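Long-range contacts in Abbfa_003403 (Acinetobacter baumannii, PDB 4ZXH), which is a four-domain nonribosomal peptide synthetase that probably adenylates an amino acid, carries it on phosphopantetheine, condenses it and releases the product by its thioesterase domain: residues Pro11-Arg16 and Glu83-Asp88; Asp67-Arg72 and Asn176-Val181. One frame throughout, in Å; residues are numbered along the deposited sequence.

Interaction 1: Pro11-Arg16 and Glu83-Asp88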
loop_
_atom_site.group_PDB
_atom_site.type_symbol
_atom_site.label_atom_id
_atom_site.label_comp_id
_atom_site.label_asym_id
_atom_site.label_seq_id
_atom_site.Cartn_x
_atom_site.Cartn_y
_atom_site.Cartn_z
ATOM N N PRO A 11 16.276 -34.592 23.961
ATOM C CA PRO A 11 17.450 -33.707 23.921
ATOM C C PRO A 11 17.562 -32.694 25.057
ATOM O O PRO A 11 16.549 -32.289 25.625
ATOM C CB PRO A 11 17.272 -32.977 22.588
ATOM C CG PRO A 11 15.807 -33.005 22.342
ATOM C CD PRO A 11 15.311 -34.277 22.889
ATOM N N GLU A 12 18.800 -32.311 25.371
ATOM C CA GLU A 12 19.100 -31.239 26.311
ATOM C C GLU A 12 19.886 -30.133 25.592
ATOM O O GLU A 12 20.516 -30.370 24.569
ATOM C CB GLU A 12 19.901 -31.766 27.510
ATOM C CG GLU A 12 19.179 -32.773 28.437
ATOM C CD GLU A 12 17.908 -32.221 29.105
ATOM O OE1 GLU A 12 17.897 -31.038 29.517
ATOM O OE2 GLU A 12 16.921 -32.982 29.235
ATOM N N VAL A 13 19.855 -28.924 26.130
ATOM C CA VAL A 13 20.615 -27.815 25.570
ATOM C C VAL A 13 22.072 -27.865 26.031
ATOM O O VAL A 13 22.350 -27.920 27.231
ATOM C CB VAL A 13 19.980 -26.451 25.969
ATOM C CG1 VAL A 13 20.809 -25.287 25.467
ATOM C CG2 VAL A 13 18.568 -26.351 25.431
ATOM N N LEU A 14 23.004 -27.858 25.083
ATOM C CA LEU A 14 24.427 -27.860 25.423
ATOM C C LEU A 14 24.945 -26.467 25.778
ATOM O O LEU A 14 25.612 -26.299 26.797
ATOM C CB LEU A 14 25.267 -28.431 24.278
ATOM C CG LEU A 14 25.361 -29.947 24.133
ATOM C CD1 LEU A 14 26.237 -30.298 22.941
ATOM C CD2 LEU A 14 25.920 -30.536 25.388
ATOM N N SER A 15 24.656 -25.479 24.931
ATOM C CA SER A 15 25.080 -24.102 25.193
ATOM C C SER A 15 24.178 -23.051 24.520
ATOM O O SER A 15 23.471 -23.348 23.555
ATOM C CB SER A 15 26.534 -23.896 24.746
ATOM O OG SER A 15 26.708 -24.193 23.372
ATOM N N ARG A 16 24.228 -21.823 25.044
ATOM C CA ARG A 16 23.436 -20.690 24.544
ATOM C C ARG A 16 24.309 -19.601 23.931
ATOM O O ARG A 16 25.271 -19.164 24.543
ATOM C CB ARG A 16 22.603 -20.088 25.677
ATOM C CG ARG A 16 21.693 -21.099 26.366
ATOM C CD ARG A 16 20.627 -20.450 27.252
ATOM N NE ARG A 16 19.594 -21.433 27.574
ATOM C CZ ARG A 16 18.401 -21.477 26.993
ATOM N NH1 ARG A 16 18.086 -20.561 26.092
ATOM N NH2 ARG A 16 17.516 -22.419 27.326
ATOM N N GLU A 83 18.312 -15.885 20.494
ATOM C CA GLU A 83 19.445 -16.761 20.812
ATOM C C GLU A 83 19.641 -17.883 19.779
ATOM O O GLU A 83 18.733 -18.206 19.018
ATOM C CB GLU A 83 19.259 -17.375 22.203
ATOM C CG GLU A 83 19.634 -16.469 23.370
ATOM C CD GLU A 83 19.457 -17.152 24.727
ATOM O OE1 GLU A 83 18.495 -17.939 24.861
ATOM O OE2 GLU A 83 20.287 -16.920 25.646
ATOM N N GLN A 84 20.843 -18.449 19.750
ATOM C CA GLN A 84 21.115 -19.740 19.102
ATOM C C GLN A 84 21.376 -20.770 20.178
ATOM O O GLN A 84 22.249 -20.576 21.031
ATOM C CB GLN A 84 22.345 -19.683 18.196
ATOM C CG GLN A 84 22.160 -18.980 16.898
ATOM C CD GLN A 84 23.421 -18.994 16.063
ATOM O OE1 GLN A 84 23.434 -19.539 14.965
ATOM N NE2 GLN A 84 24.486 -18.381 16.573
ATOM N N LEU A 85 20.646 -21.873 20.146
ATOM C CA LEU A 85 20.935 -22.963 21.067
ATOM C C LEU A 85 21.569 -24.141 20.311
ATOM O O LEU A 85 21.065 -24.559 19.263
ATOM C CB LEU A 85 19.663 -23.416 21.775
ATOM C CG LEU A 85 18.748 -22.399 22.459
ATOM C CD1 LEU A 85 17.639 -23.125 23.205
ATOM C CD2 LEU A 85 19.518 -21.467 23.399
ATOM N N ILE A 86 22.677 -24.665 20.831
ATOM C CA ILE A 86 23.210 -25.932 20.338
ATOM C C ILE A 86 22.676 -27.092 21.178
ATOM O O ILE A 86 23.056 -27.259 22.330
ATOM C CB ILE A 86 24.750 -25.966 20.353
ATOM C CG1 ILE A 86 25.334 -24.967 19.345
ATOM C CG2 ILE A 86 25.232 -27.353 19.994
ATOM C CD1 ILE A 86 26.811 -24.703 19.535
ATOM N N TRP A 87 21.771 -27.876 20.601
ATOM C CA TRP A 87 21.229 -29.059 21.260
ATOM C C TRP A 87 22.220 -30.214 21.194
ATOM O O TRP A 87 22.921 -30.360 20.204
ATOM C CB TRP A 87 19.912 -29.469 20.607
ATOM C CG TRP A 87 18.847 -28.454 20.757
ATOM C CD1 TRP A 87 18.593 -27.402 19.928
ATOM C CD2 TRP A 87 17.882 -28.379 21.809
ATOM N NE1 TRP A 87 17.522 -26.676 20.401
ATOM C CE2 TRP A 87 17.073 -27.256 21.557
ATOM C CE3 TRP A 87 17.621 -29.157 22.940
ATOM C CZ2 TRP A 87 16.021 -26.894 22.389
ATOM C CZ3 TRP A 87 16.580 -28.790 23.770
ATOM C CH2 TRP A 87 15.792 -27.668 23.490
ATOM N N ASP A 88 22.278 -31.043 22.229
ATOM C CA ASP A 88 23.194 -32.183 22.210
ATOM C C ASP A 88 22.819 -33.160 21.098
ATOM O O ASP A 88 23.669 -33.890 20.581
ATOM C CB ASP A 88 23.207 -32.905 23.563
ATOM C CG ASP A 88 21.874 -33.554 23.901
ATOM O OD1 ASP A 88 20.829 -33.144 23.338
ATOM O OD2 ASP A 88 21.868 -34.473 24.751
#
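A classic beta bulge marks this antiparallel strand pair: L14 and S15 together face I86. L14 N donates to I86 O (2.8 Å), I86 N donates to S15 O (3.1 Å), and the register slips by one residue between V13 and S15. Just past the paired strands, D88 N gives an almost straight bond (174°) to E12 O, while E12 N returns to D88 OD1 from above the carboxylate plane. R16 carries the opposite end. R16 CB lies 3.9 Å from E83 OE2. R16 CG, anti to the carbonyl carbon, rests on L85 CD2 at 3.7 Å. The chain then runs extended to NE, and R16 CD passes the E83 carboxylate. At the tip, R16 NH1 forms a salt bridge with E83 OE1 (2.9 Å), which lies near the guanidinium plane, while L85 CD2 sits over one guanidinium face. Beyond L85, V13 CG2 makes a CH-pi contact, 3.7 Å from the centroid of the W87 six-membered ring. Strand 81-87 is the middle of a three-stranded antiparallel sheet: 13-18 flanks it here, 73-78 pairs along its other edge, and I86 also touches V181 of helix 179-187.

Interaction 2: Asp67-Arg72 and Asn176-Val181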
loop_
_atom_site.group_PDB
_atom_site.type_symbol
_atom_site.label_atom_id
_atom_site.label_comp_id
_atom_site.label_asym_id
_atom_site.label_seq_id
_atom_site.Cartn_x
_atom_site.Cartn_y
_atom_site.Cartn_z
ATOM N N ASP A 67 29.461 -34.221 14.124
ATOM C CA ASP A 67 30.683 -33.469 13.858
ATOM C C ASP A 67 30.479 -31.962 13.652
ATOM O O ASP A 67 31.414 -31.180 13.843
ATOM C CB ASP A 67 31.391 -34.045 12.631
ATOM C CG ASP A 67 32.067 -35.380 12.909
ATOM O OD1 ASP A 67 32.190 -35.775 14.089
ATOM O OD2 ASP A 67 32.497 -36.029 11.935
ATOM N N TYR A 68 29.272 -31.563 13.258
ATOM C CA TYR A 68 28.977 -30.161 12.959
ATOM C C TYR A 68 27.820 -29.647 13.824
ATOM O O TYR A 68 26.648 -29.786 13.464
ATOM C CB TYR A 68 28.661 -29.984 11.464
ATOM C CG TYR A 68 29.744 -30.548 10.569
ATOM C CD1 TYR A 68 31.097 -30.286 10.825
ATOM C CD2 TYR A 68 29.427 -31.367 9.485
ATOM C CE1 TYR A 68 32.101 -30.808 10.017
ATOM C CE2 TYR A 68 30.426 -31.904 8.670
ATOM C CZ TYR A 68 31.762 -31.624 8.939
ATOM O OH TYR A 68 32.750 -32.160 8.127
ATOM N N PRO A 69 28.156 -29.056 14.983
ATOM C CA PRO A 69 27.167 -28.578 15.959
ATOM C C PRO A 69 26.130 -27.621 15.365
ATOM O O PRO A 69 25.016 -27.560 15.873
ATOM C CB PRO A 69 28.026 -27.868 16.997
ATOM C CG PRO A 69 29.347 -28.576 16.920
ATOM C CD PRO A 69 29.538 -28.883 15.468
ATOM N N LEU A 70 26.484 -26.904 14.304
ATOM C CA LEU A 70 25.549 -25.999 13.644
ATOM C C LEU A 70 24.261 -26.717 13.290
ATOM O O LEU A 70 23.179 -26.169 13.449
ATOM C CB LEU A 70 26.175 -25.399 12.382
ATOM C CG LEU A 70 25.375 -24.330 11.630
ATOM C CD1 LEU A 70 25.079 -23.145 12.509
ATOM C CD2 LEU A 70 26.171 -23.851 10.459
ATOM N N LEU A 71 24.388 -27.960 12.843
ATOM C CA LEU A 71 23.248 -28.755 12.424
ATOM C C LEU A 71 22.283 -29.105 13.561
ATOM O O LEU A 71 21.212 -29.645 13.308
ATOM C CB LEU A 71 23.741 -30.036 11.750
ATOM C CG LEU A 71 24.367 -29.852 10.360
ATOM C CD1 LEU A 71 24.788 -31.168 9.760
ATOM C CD2 LEU A 71 23.387 -29.158 9.424
ATOM N N ARG A 72 22.659 -28.800 14.800
ATOM C CA ARG A 72 21.818 -29.078 15.963
ATOM C C ARG A 72 21.320 -27.773 16.622
ATOM O O ARG A 72 21.021 -27.728 17.816
ATOM C CB ARG A 72 22.588 -29.949 16.977
ATOM C CG ARG A 72 23.133 -31.273 16.384
ATOM C CD ARG A 72 23.819 -32.227 17.391
ATOM N NE ARG A 72 24.876 -31.609 18.203
ATOM C CZ ARG A 72 26.169 -31.609 17.894
ATOM N NH1 ARG A 72 26.595 -32.202 16.788
ATOM N NH2 ARG A 72 27.046 -31.025 18.699
ATOM N N ASN A 176 34.737 -26.483 9.519
ATOM C CA ASN A 176 34.482 -26.061 10.891
ATOM C C ASN A 176 33.001 -25.759 11.113
ATOM O O ASN A 176 32.426 -24.878 10.460
ATOM C CB ASN A 176 35.338 -24.848 11.245
ATOM C CG ASN A 176 35.302 -24.523 12.728
ATOM O OD1 ASN A 176 34.263 -24.645 13.385
ATOM N ND2 ASN A 176 36.448 -24.129 13.269
ATOM N N GLY A 177 32.382 -26.497 12.032
ATOM C CA GLY A 177 30.955 -26.363 12.286
ATOM C C GLY A 177 30.684 -25.777 13.664
ATOM O O GLY A 177 29.564 -25.896 14.157
ATOM N N ILE A 178 31.703 -25.161 14.283
ATOM C CA ILE A 178 31.565 -24.540 15.603
ATOM C C ILE A 178 32.013 -23.054 15.651
ATOM O O ILE A 178 31.725 -22.330 16.613
ATOM C CB ILE A 178 32.358 -25.341 16.673
ATOM C CG1 ILE A 178 31.956 -24.924 18.096
ATOM C CG2 ILE A 178 33.832 -25.164 16.476
ATOM C CD1 ILE A 178 30.453 -25.052 18.391
ATOM N N GLU A 179 32.702 -22.590 14.612
ATOM C CA GLU A 179 33.216 -21.221 14.607
ATOM C C GLU A 179 32.108 -20.146 14.558
ATOM O O GLU A 179 32.276 -19.069 15.114
ATOM C CB GLU A 179 34.179 -21.029 13.434
ATOM C CG GLU A 179 34.755 -19.610 13.326
ATOM C CD GLU A 179 35.829 -19.306 14.371
ATOM O OE1 GLU A 179 36.378 -20.262 14.984
ATOM O OE2 GLU A 179 36.121 -18.099 14.574
ATOM N N PHE A 180 30.984 -20.436 13.901
ATOM C CA PHE A 180 29.888 -19.458 13.758
ATOM C C PHE A 180 29.482 -18.824 15.087
ATOM O O PHE A 180 29.091 -17.667 15.157
ATOM C CB PHE A 180 28.649 -20.114 13.118
ATOM C CG PHE A 180 27.979 -21.143 14.001
ATOM C CD1 PHE A 180 28.549 -22.412 14.183
ATOM C CD2 PHE A 180 26.788 -20.846 14.661
ATOM C CE1 PHE A 180 27.931 -23.364 14.998
ATOM C CE2 PHE A 180 26.168 -21.790 15.477
ATOM C CZ PHE A 180 26.739 -23.053 15.646
ATOM N N VAL A 181 29.571 -19.612 16.136
ATOM C CA VAL A 181 29.238 -19.168 17.467
ATOM C C VAL A 181 30.232 -18.134 17.993
ATOM O O VAL A 181 29.823 -17.108 18.534
ATOM C CB VAL A 181 29.152 -20.381 18.409
ATOM C CG1 VAL A 181 29.645 -20.040 19.801
ATOM C CG2 VAL A 181 27.709 -20.896 18.434
#
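The ring of F180 is sandwiched. L70 CD1 stands over its centre on one face, 3.4 Å from the centroid and 11° off the ring normal, a CH-pi contact. V181 CG2 lies against the opposite face, displaced toward the rim, and the carbonyl carbon of G177 meets the edge in plane. The ring of Y68 has D67 CB above the centre of one face, and its OH is hydrogen-bonded to D161. The guanidinium of R72 carries P69 CA over one face. Within the condensation domain, this contact joins a 3-10 turn, 69-71, which follows helix 56-67, to an Asx turn that leads into helix 179-187.

The torsions set up the F180 packing. L70 CG is anti to the backbone N (chi1 -175°), whereas F180 CG takes the crowded position between its backbone N and carbonyl carbon. The two side chains cross obliquely, with L70 CB also near F180 CE1. The polar link is a single hydrogen bond between main chains: L70 N donates to G177 O at 3.2 Å, in the carbonyl plane and with an N-H...O angle of 139°, so it is rather bent. P69 CD lies 3.3 Å from that same G177 O, and the proline ring reaches I178 CD1 through CB and CG. G177 has only its main chain to set against Y68, and the CA atoms of Y68 and G177 approach to 4.3 Å. The Asx turn through G177 is held by the side chain of N176, whose OD1 accepts from two amides. I178 N, at 2.8 Å, approaches nearly along the C=O axis of N176 OD1, while E179 N, at 2.9 Å, comes from above the carbonyl plane.

In the fold
Interactions 1 and 2 have centres 11 Å apart, and their segments alternate along the chain. The sheet of interaction 1 and the turn of interaction 2 meet through R72 and W87: W87 N lies 2.9 Å from R72 O, a probable hydrogen bond, and R72 NE donates to W87 O. Apolar packing adds I86 CD1, 3.8 Å from I178 CD1. Q84, whose OE1 is hydrogen-bonded to Q23 NE2 and whose NE2 is bonded to A18 O, packs Q84 OE1 within 3.6 Å of F180 CE2. Strand 81-87 thus joins 13-18 to the start of helix 179-187. Interaction 2 is near the bound PX4 lipid, about 8 Å from the Y68 side chain, and L71 O accepts from NE1 of W127, which lines that pocket.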